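Local coordinates for RavA (Legionella pneumophila str. Paris, PDB 6WO6), which is a Legionella pneumophila effector of undefined activity, a largely helical protein presumably delivered into the host cell, at residues 38-52 / 77-89. The protein carries 2 engineered substitutions. Numbering follows the deposited sequence.
Engineered in segment 38-52: Ala40 (natural residue Glu), Ala41 (natural residue Lys).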
ATOM      1  N   ASN A  38     -29.239 -10.408 -27.330  1.00 76.81           N
ATOM      2  CA  ASN A  38     -27.892  -9.926 -27.042  1.00 76.70           C
ATOM      3  C   ASN A  38     -27.755  -9.469 -25.593  1.00 74.44           C
ATOM      4  O   ASN A  38     -26.700  -9.661 -24.979  1.00 72.63           O
ATOM      5  CB  ASN A  38     -27.523  -8.806 -28.012  1.00 81.33           C
ATOM      6  CG  ASN A  38     -27.155  -9.333 -29.385  1.00 85.20           C
ATOM      7  OD1 ASN A  38     -27.291 -10.527 -29.663  1.00 85.72           O
ATOM      8  ND2 ASN A  38     -26.685  -8.444 -30.254  1.00 87.66           N
ATOM      9  N   ASP A  39     -28.807  -8.878 -25.023  1.00 75.09           N
ATOM     10  CA  ASP A  39     -28.763  -8.514 -23.609  1.00 74.24           C
ATOM     11  C   ASP A  39     -28.745  -9.753 -22.722  1.00 70.60           C
ATOM     12  O   ASP A  39     -27.950  -9.837 -21.775  1.00 69.93           O
ATOM     13  CB  ASP A  39     -29.950  -7.615 -23.264  1.00 78.77           C
ATOM     14  CG  ASP A  39     -29.852  -6.246 -23.911  1.00 84.83           C
ATOM     15  OD1 ASP A  39     -28.772  -5.624 -23.820  1.00 85.63           O
ATOM     16  OD2 ASP A  39     -30.849  -5.799 -24.520  1.00 88.65           O
ATOM     17  N   ALA A  40     -29.606 -10.731 -23.017  1.00 67.88           N
ATOM     18  CA  ALA A  40     -29.604 -11.971 -22.248  1.00 63.36           C
ATOM     19  C   ALA A  40     -28.289 -12.723 -22.417  1.00 59.14           C
ATOM     20  O   ALA A  40     -27.767 -13.293 -21.452  1.00 55.72           O
ATOM     21  CB  ALA A  40     -30.785 -12.848 -22.664  1.00 62.58           C
ATOM     22  N   ALA A  41     -27.737 -12.730 -23.635  1.00 58.43           N
ATOM     23  CA  ALA A  41     -26.454 -13.388 -23.863  1.00 56.10           C
ATOM     24  C   ALA A  41     -25.339 -12.704 -23.084  1.00 57.50           C
ATOM     25  O   ALA A  41     -24.487 -13.375 -22.491  1.00 58.77           O
ATOM     26  CB  ALA A  41     -26.130 -13.412 -25.356  1.00 54.87           C
ATOM     27  N   LEU A  42     -25.330 -11.367 -23.075  1.00 57.56           N
ATOM     28  CA  LEU A  42     -24.341 -10.632 -22.293  1.00 56.28           C
ATOM     29  C   LEU A  42     -24.451 -10.971 -20.810  1.00 51.55           C
ATOM     30  O   LEU A  42     -23.446 -11.271 -20.154  1.00 51.65           O
ATOM     31  CB  LEU A  42     -24.512  -9.129 -22.516  1.00 59.80           C
ATOM     32  CG  LEU A  42     -23.626  -8.200 -21.680  1.00 61.35           C
ATOM     33  CD1 LEU A  42     -22.442  -7.698 -22.495  1.00 61.68           C
ATOM     34  CD2 LEU A  42     -24.435  -7.036 -21.112  1.00 63.84           C
ATOM     35  N   VAL A  43     -25.674 -10.932 -20.268  1.00 48.01           N
ATOM     36  CA  VAL A  43     -25.880 -11.227 -18.849  1.00 46.61           C
ATOM     37  C   VAL A  43     -25.416 -12.642 -18.514  1.00 46.18           C
ATOM     38  O   VAL A  43     -24.730 -12.866 -17.504  1.00 49.00           O
ATOM     39  CB  VAL A  43     -27.357 -11.012 -18.473  1.00 46.00           C
ATOM     40  CG1 VAL A  43     -27.644 -11.560 -17.084  1.00 44.17           C
ATOM     41  CG2 VAL A  43     -27.706  -9.538 -18.543  1.00 46.88           C
ATOM     42  N   LEU A  44     -25.771 -13.616 -19.357  1.00 45.41           N
ATOM     43  CA  LEU A  44     -25.426 -15.004 -19.073  1.00 46.05           C
ATOM     44  C   LEU A  44     -23.922 -15.234 -19.162  1.00 48.75           C
ATOM     45  O   LEU A  44     -23.346 -15.919 -18.308  1.00 49.81           O
ATOM     46  CB  LEU A  44     -26.171 -15.938 -20.025  1.00 46.35           C
ATOM     47  CG  LEU A  44     -25.922 -17.435 -19.834  1.00 45.36           C
ATOM     48  CD1 LEU A  44     -26.228 -17.861 -18.406  1.00 45.30           C
ATOM     49  CD2 LEU A  44     -26.751 -18.244 -20.820  1.00 46.07           C
ATOM     50  N   ALA A  45     -23.266 -14.677 -20.184  1.00 49.76           N
ATOM     51  CA  ALA A  45     -21.815 -14.805 -20.269  1.00 50.83           C
ATOM     52  C   ALA A  45     -21.137 -14.158 -19.069  1.00 50.78           C
ATOM     53  O   ALA A  45     -20.169 -14.705 -18.522  1.00 51.92           O
ATOM     54  CB  ALA A  45     -21.307 -14.190 -21.572  1.00 52.02           C
ATOM     55  N   SER A  46     -21.643 -13.001 -18.634  1.00 49.06           N
ATOM     56  CA  SER A  46     -21.064 -12.318 -17.482  1.00 47.99           C
ATOM     57  C   SER A  46     -21.168 -13.174 -16.225  1.00 50.33           C
ATOM     58  O   SER A  46     -20.192 -13.321 -15.480  1.00 50.37           O
ATOM     59  CB  SER A  46     -21.752 -10.969 -17.277  1.00 45.88           C
ATOM     60  OG  SER A  46     -21.382 -10.053 -18.293  1.00 45.85           O
ATOM     61  N   ARG A  47     -22.348 -13.749 -15.972  1.00 49.91           N
ATOM     62  CA  ARG A  47     -22.507 -14.590 -14.787  1.00 49.74           C
ATOM     63  C   ARG A  47     -21.639 -15.842 -14.877  1.00 51.16           C
ATOM     64  O   ARG A  47     -20.981 -16.232 -13.900  1.00 51.50           O
ATOM     65  CB  ARG A  47     -23.975 -14.970 -14.607  1.00 47.86           C
ATOM     66  CG  ARG A  47     -24.906 -13.786 -14.400  1.00 48.85           C
ATOM     67  CD  ARG A  47     -26.345 -14.251 -14.404  1.00 50.51           C
ATOM     68  NE  ARG A  47     -26.547 -15.349 -13.466  1.00 52.44           N
ATOM     69  CZ  ARG A  47     -27.475 -16.290 -13.609  1.00 54.90           C
ATOM     70  NH1 ARG A  47     -28.283 -16.275 -14.660  1.00 56.92           N
ATOM     71  NH2 ARG A  47     -27.587 -17.252 -12.705  1.00 56.02           N
ATOM     72  N   LEU A  48     -21.629 -16.479 -16.051  1.00 51.51           N
ATOM     73  CA  LEU A  48     -20.813 -17.662 -16.282  1.00 50.80           C
ATOM     74  C   LEU A  48     -19.345 -17.391 -15.978  1.00 50.44           C
ATOM     75  O   LEU A  48     -18.658 -18.227 -15.378  1.00 51.76           O
ATOM     76  CB  LEU A  48     -21.011 -18.112 -17.732  1.00 52.23           C
ATOM     77  CG  LEU A  48     -20.363 -19.352 -18.343  1.00 55.80           C
ATOM     78  CD1 LEU A  48     -20.459 -20.522 -17.411  1.00 57.53           C
ATOM     79  CD2 LEU A  48     -21.059 -19.679 -19.659  1.00 57.04           C
ATOM     80  N   VAL A  49     -18.851 -16.214 -16.363  1.00 49.03           N
ATOM     81  CA  VAL A  49     -17.448 -15.895 -16.121  1.00 48.28           C
ATOM     82  C   VAL A  49     -17.215 -15.486 -14.667  1.00 49.60           C
ATOM     83  O   VAL A  49     -16.153 -15.777 -14.099  1.00 49.05           O
ATOM     84  CB  VAL A  49     -16.986 -14.814 -17.118  1.00 48.17           C
ATOM     85  CG1 VAL A  49     -15.974 -13.878 -16.494  1.00 48.96           C
ATOM     86  CG2 VAL A  49     -16.395 -15.467 -18.354  1.00 49.66           C
ATOM     87  N   LEU A  50     -18.193 -14.833 -14.035  1.00 50.88           N
ATOM     88  CA  LEU A  50     -18.051 -14.458 -12.631  1.00 51.19           C
ATOM     89  C   LEU A  50     -17.912 -15.689 -11.747  1.00 52.29           C
ATOM     90  O   LEU A  50     -17.006 -15.764 -10.909  1.00 52.02           O
ATOM     91  CB  LEU A  50     -19.246 -13.615 -12.186  1.00 52.39           C
ATOM     92  CG  LEU A  50     -19.134 -12.108 -12.402  1.00 56.32           C
ATOM     93  CD1 LEU A  50     -20.505 -11.456 -12.351  1.00 59.38           C
ATOM     94  CD2 LEU A  50     -18.217 -11.498 -11.357  1.00 57.95           C
ATOM     95  N   GLU A  51     -18.795 -16.674 -11.928  1.00 54.04           N
ATOM     96  CA  GLU A  51     -18.788 -17.833 -11.040  1.00 55.88           C
ATOM     97  C   GLU A  51     -17.575 -18.736 -11.225  1.00 54.11           C
ATOM     98  O   GLU A  51     -17.344 -19.607 -10.379  1.00 56.02           O
ATOM     99  CB  GLU A  51     -20.061 -18.651 -11.230  1.00 60.29           C
ATOM    100  CG  GLU A  51     -21.320 -17.937 -10.786  1.00 65.24           C
ATOM    101  CD  GLU A  51     -22.518 -18.854 -10.779  1.00 70.61           C
ATOM    102  OE1 GLU A  51     -23.591 -18.429 -10.300  1.00 74.28           O
ATOM    103  OE2 GLU A  51     -22.381 -20.005 -11.250  1.00 70.96           O
ATOM    104  N   CYS A  52     -16.801 -18.558 -12.290  1.00 57.86           N
ATOM    105  CA  CYS A  52     -15.637 -19.403 -12.527  1.00 56.81           C
ATOM    106  C   CYS A  52     -14.506 -19.016 -11.582  1.00 59.43           C
ATOM    107  O   CYS A  52     -14.043 -17.871 -11.626  1.00 60.81           O
ATOM    108  CB  CYS A  52     -15.177 -19.275 -13.969  1.00 54.10           C
ATOM    109  SG  CYS A  52     -13.623 -20.108 -14.323  1.00 54.51           S
ATOM    110  N   PHE A  77     -23.047 -16.532 -29.235  1.00 83.14           N
ATOM    111  CA  PHE A  77     -22.788 -16.528 -27.799  1.00 77.73           C
ATOM    112  C   PHE A  77     -21.309 -16.708 -27.490  1.00 76.81           C
ATOM    113  O   PHE A  77     -20.826 -16.215 -26.462  1.00 76.64           O
ATOM    114  CB  PHE A  77     -23.607 -17.621 -27.113  1.00 74.86           C
ATOM    115  CG  PHE A  77     -23.411 -17.681 -25.626  1.00 71.94           C
ATOM    116  CD1 PHE A  77     -24.107 -16.825 -24.788  1.00 71.32           C
ATOM    117  CD2 PHE A  77     -22.529 -18.594 -25.063  1.00 70.94           C
ATOM    118  CE1 PHE A  77     -23.927 -16.875 -23.413  1.00 69.61           C
ATOM    119  CE2 PHE A  77     -22.344 -18.648 -23.690  1.00 68.95           C
ATOM    120  CZ  PHE A  77     -23.046 -17.787 -22.864  1.00 68.03           C
ATOM    121  N   HIS A  78     -20.577 -17.414 -28.356  1.00 77.57           N
ATOM    122  CA  HIS A  78     -19.151 -17.618 -28.124  1.00 78.80           C
ATOM    123  C   HIS A  78     -18.401 -16.294 -28.083  1.00 80.54           C
ATOM    124  O   HIS A  78     -17.453 -16.135 -27.304  1.00 81.25           O
ATOM    125  CB  HIS A  78     -18.569 -18.532 -29.202  1.00 81.36           C
ATOM    126  CG  HIS A  78     -17.091 -18.736 -29.084  1.00 83.40           C
ATOM    127  ND1 HIS A  78     -16.173 -17.872 -29.644  1.00 85.47           N
ATOM    128  CD2 HIS A  78     -16.371 -19.705 -28.471  1.00 83.05           C
ATOM    129  CE1 HIS A  78     -14.952 -18.301 -29.381  1.00 85.93           C
ATOM    130  NE2 HIS A  78     -15.044 -19.411 -28.670  1.00 84.95           N
ATOM    131  N   SER A  79     -18.813 -15.329 -28.909  1.00 81.65           N
ATOM    132  CA  SER A  79     -18.186 -14.011 -28.892  1.00 83.42           C
ATOM    133  C   SER A  79     -18.345 -13.347 -27.528  1.00 78.85           C
ATOM    134  O   SER A  79     -17.372 -12.844 -26.946  1.00 79.54           O
ATOM    135  CB  SER A  79     -18.789 -13.140 -29.995  1.00 89.80           C
ATOM    136  OG  SER A  79     -18.230 -11.840 -29.995  1.00 93.87           O
ATOM    137  N   PHE A  80     -19.575 -13.339 -27.003  1.00 73.25           N
ATOM    138  CA  PHE A  80     -19.826 -12.767 -25.685  1.00 67.15           C
ATOM    139  C   PHE A  80     -19.017 -13.480 -24.609  1.00 64.49           C
ATOM    140  O   PHE A  80     -18.404 -12.832 -23.749  1.00 62.81           O
ATOM    141  CB  PHE A  80     -21.319 -12.838 -25.358  1.00 65.17           C
ATOM    142  CG  PHE A  80     -22.166 -11.895 -26.161  1.00 68.15           C
ATOM    143  CD1 PHE A  80     -22.650 -12.264 -27.406  1.00 70.94           C
ATOM    144  CD2 PHE A  80     -22.487 -10.642 -25.667  1.00 69.08           C
ATOM    145  CE1 PHE A  80     -23.435 -11.398 -28.148  1.00 73.81           C
ATOM    146  CE2 PHE A  80     -23.272  -9.771 -26.402  1.00 72.51           C
ATOM    147  CZ  PHE A  80     -23.747 -10.150 -27.644  1.00 74.73           C
ATOM    148  N   LEU A  81     -19.003 -14.816 -24.640  1.00 63.86           N
ATOM    149  CA  LEU A  81     -18.296 -15.562 -23.604  1.00 62.66           C
ATOM    150  C   LEU A  81     -16.797 -15.294 -23.651  1.00 66.49           C
ATOM    151  O   LEU A  81     -16.154 -15.139 -22.603  1.00 68.61           O
ATOM    152  CB  LEU A  81     -18.584 -17.058 -23.739  1.00 60.55           C
ATOM    153  CG  LEU A  81     -18.167 -17.879 -22.517  1.00 56.96           C
ATOM    154  CD1 LEU A  81     -18.868 -17.352 -21.278  1.00 53.67           C
ATOM    155  CD2 LEU A  81     -18.456 -19.359 -22.715  1.00 56.54           C
ATOM    156  N   PHE A  82     -16.220 -15.221 -24.854  1.00 67.67           N
ATOM    157  CA  PHE A  82     -14.788 -14.969 -24.956  1.00 68.60           C
ATOM    158  C   PHE A  82     -14.441 -13.558 -24.499  1.00 67.96           C
ATOM    159  O   PHE A  82     -13.433 -13.355 -23.812  1.00 65.38           O
ATOM    160  CB  PHE A  82     -14.301 -15.205 -26.384  1.00 69.96           C
ATOM    161  CG  PHE A  82     -12.805 -15.231 -26.509  1.00 71.48           C
ATOM    162  CD1 PHE A  82     -12.081 -16.321 -26.050  1.00 72.08           C
ATOM    163  CD2 PHE A  82     -12.123 -14.167 -27.073  1.00 72.97           C
ATOM    164  CE1 PHE A  82     -10.704 -16.352 -26.154  1.00 74.19           C
ATOM    165  CE2 PHE A  82     -10.745 -14.191 -27.183  1.00 75.08           C
ATOM    166  CZ  PHE A  82     -10.034 -15.286 -26.722  1.00 75.85           C
ATOM    167  N   GLN A  83     -15.267 -12.568 -24.858  1.00 68.29           N
ATOM    168  CA  GLN A  83     -15.010 -11.207 -24.392  1.00 67.23           C
ATOM    169  C   GLN A  83     -15.107 -11.116 -22.871  1.00 63.25           C
ATOM    170  O   GLN A  83     -14.313 -10.413 -22.229  1.00 63.04           O
ATOM    171  CB  GLN A  83     -15.976 -10.231 -25.062  1.00 69.22           C
ATOM    172  CG  GLN A  83     -15.681  -9.979 -26.532  1.00 74.03           C
ATOM    173  CD  GLN A  83     -16.710  -9.074 -27.190  1.00 78.05           C
ATOM    174  OE1 GLN A  83     -16.481  -7.878 -27.368  1.00 79.32           O
ATOM    175  NE2 GLN A  83     -17.850  -9.647 -27.558  1.00 79.60           N
ATOM    176  N   ALA A  84     -16.068 -11.826 -22.273  1.00 60.94           N
ATOM    177  CA  ALA A  84     -16.195 -11.815 -20.819  1.00 59.26           C
ATOM    178  C   ALA A  84     -14.984 -12.463 -20.153  1.00 60.82           C
ATOM    179  O   ALA A  84     -14.461 -11.944 -19.151  1.00 58.83           O
ATOM    180  CB  ALA A  84     -17.483 -12.522 -20.401  1.00 58.17           C
ATOM    181  N   TYR A  85     -14.534 -13.604 -20.688  1.00 63.55           N
ATOM    182  CA  TYR A  85     -13.312 -14.219 -20.180  1.00 65.44           C
ATOM    183  C   TYR A  85     -12.133 -13.265 -20.299  1.00 68.19           C
ATOM    184  O   TYR A  85     -11.286 -13.207 -19.404  1.00 68.52           O
ATOM    185  CB  TYR A  85     -13.008 -15.523 -20.919  1.00 67.08           C
ATOM    186  CG  TYR A  85     -11.598 -16.028 -20.669  1.00 68.12           C
ATOM    187  CD1 TYR A  85     -11.285 -16.731 -19.513  1.00 68.48           C
ATOM    188  CD2 TYR A  85     -10.579 -15.788 -21.583  1.00 70.54           C
ATOM    189  CE1 TYR A  85      -9.998 -17.185 -19.274  1.00 70.59           C
ATOM    190  CE2 TYR A  85      -9.290 -16.237 -21.354  1.00 73.33           C
ATOM    191  CZ  TYR A  85      -9.004 -16.936 -20.198  1.00 72.94           C
ATOM    192  OH  TYR A  85      -7.724 -17.387 -19.966  1.00 74.79           O
ATOM    193  N   GLN A  86     -12.053 -12.523 -21.407  1.00 70.85           N
ATOM    194  CA  GLN A  86     -10.971 -11.559 -21.582  1.00 71.34           C
ATOM    195  C   GLN A  86     -11.001 -10.503 -20.486  1.00 66.52           C
ATOM    196  O   GLN A  86      -9.967 -10.182 -19.886  1.00 66.94           O
ATOM    197  CB  GLN A  86     -11.071 -10.907 -22.961  1.00 76.53           C
ATOM    198  CG  GLN A  86     -10.624 -11.795 -24.106  1.00 82.42           C
ATOM    199  CD  GLN A  86      -9.122 -11.976 -24.143  1.00 87.97           C
ATOM    200  OE1 GLN A  86      -8.395 -11.119 -24.644  1.00 91.63           O
ATOM    201  NE2 GLN A  86      -8.647 -13.094 -23.606  1.00 88.86           N
ATOM    202  N   VAL A  87     -12.186  -9.951 -20.217  1.00 62.50           N
ATOM    203  CA  VAL A  87     -12.321  -8.943 -19.164  1.00 60.12           C
ATOM    204  C   VAL A  87     -11.820  -9.491 -17.832  1.00 57.08           C
ATOM    205  O   VAL A  87     -10.963  -8.885 -17.169  1.00 57.23           O
ATOM    206  CB  VAL A  87     -13.780  -8.465 -19.060  1.00 61.33           C
ATOM    207  CG1 VAL A  87     -13.959  -7.571 -17.839  1.00 61.26           C
ATOM    208  CG2 VAL A  87     -14.188  -7.731 -20.327  1.00 63.50           C
ATOM    209  N   LYS A  88     -12.340 -10.652 -17.423  1.00 55.23           N
ATOM    210  CA  LYS A  88     -11.973 -11.178 -16.111  1.00 53.36           C
ATOM    211  C   LYS A  88     -10.496 -11.560 -16.050  1.00 55.09           C
ATOM    212  O   LYS A  88      -9.832 -11.321 -15.034  1.00 53.54           O
ATOM    213  CB  LYS A  88     -12.849 -12.374 -15.742  1.00 53.65           C
ATOM    214  CG  LYS A  88     -12.446 -13.023 -14.422  1.00 55.53           C
ATOM    215  CD  LYS A  88     -13.643 -13.524 -13.632  1.00 55.61           C
ATOM    216  CE  LYS A  88     -13.197 -14.267 -12.376  1.00 54.79           C
ATOM    217  NZ  LYS A  88     -14.351 -14.773 -11.583  1.00 54.41           N
ATOM    218  N   LYS A  89      -9.959 -12.146 -17.123  1.00 56.63           N
ATOM    219  CA  LYS A  89      -8.558 -12.550 -17.129  1.00 57.24           C
ATOM    220  C   LYS A  89      -7.643 -11.339 -17.015  1.00 57.44           C
ATOM    221  O   LYS A  89      -6.695 -11.336 -16.218  1.00 55.88           O
ATOM    222  CB  LYS A  89      -8.252 -13.343 -18.403  1.00 60.36           C
ATOM    223  CG  LYS A  89      -6.810 -13.808 -18.529  1.00 65.96           C
ATOM    224  CD  LYS A  89      -6.453 -14.776 -17.413  1.00 71.48           C
ATOM    225  CE  LYS A  89      -5.173 -14.357 -16.703  1.00 76.36           C
ATOM    226  NZ  LYS A  89      -5.032 -15.030 -15.380  1.00 77.74           N
TER
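Ala45 of helix 38-51 drops its CB among Phe77, Phe80, Leu81 and Ala84 of helix 77-92, a knobs-into-holes fit between two helices that run in roughly the same direction. The segment axes approach to 8.6 Å and cross at -42°; the short side chain of Ala45 lets the backbones come close, its CA lying 4.9 Å from the CA of Leu81. Helix 54-66 links the pair in sequence and touches Leu81 through Ile64, and Tyr85 through Leu57 and Ala61.

Both phenylalanine rings touch the methyl of Ala41, an engineered residue (Lys in nature), but through different torsions. Phe77 has CG opposite its backbone N (chi1 -179°), which carries the ring to Ala41, Leu44, Ala45 and Leu48; CD2 of Leu48 lies at the ring edge, near its plane. Phe80 instead has CG beside the backbone N, and its ring takes the Ala41 methyl over one face, a CH-pi contact with CB 4.3 Å from the centroid and 12° off the normal. In the same ring CZ lies near the Asn38 amide, while CD2 and CE2 come close to CA and CB of Leu42.

Further along, Leu48 and Leu81 cross nearly at right angles, CD2 of Leu48 meeting CD1 of Leu81 at 3.6 Å. Val49 is a second knob, among Leu81, Ala84, Tyr85 and Lys88: its CG2 packs on Ala84 CB while CG1 rests against the aliphatic part of Lys88. That lysine chain slides past Val49 to carbonyls around the last turn of the first helix, which would probably favour a positive charge. There Lys88 NZ donates to Cys52 O at 3.1 Å and, in the carbonyl plane on a lone pair, to Val49 O at 3.3 Å.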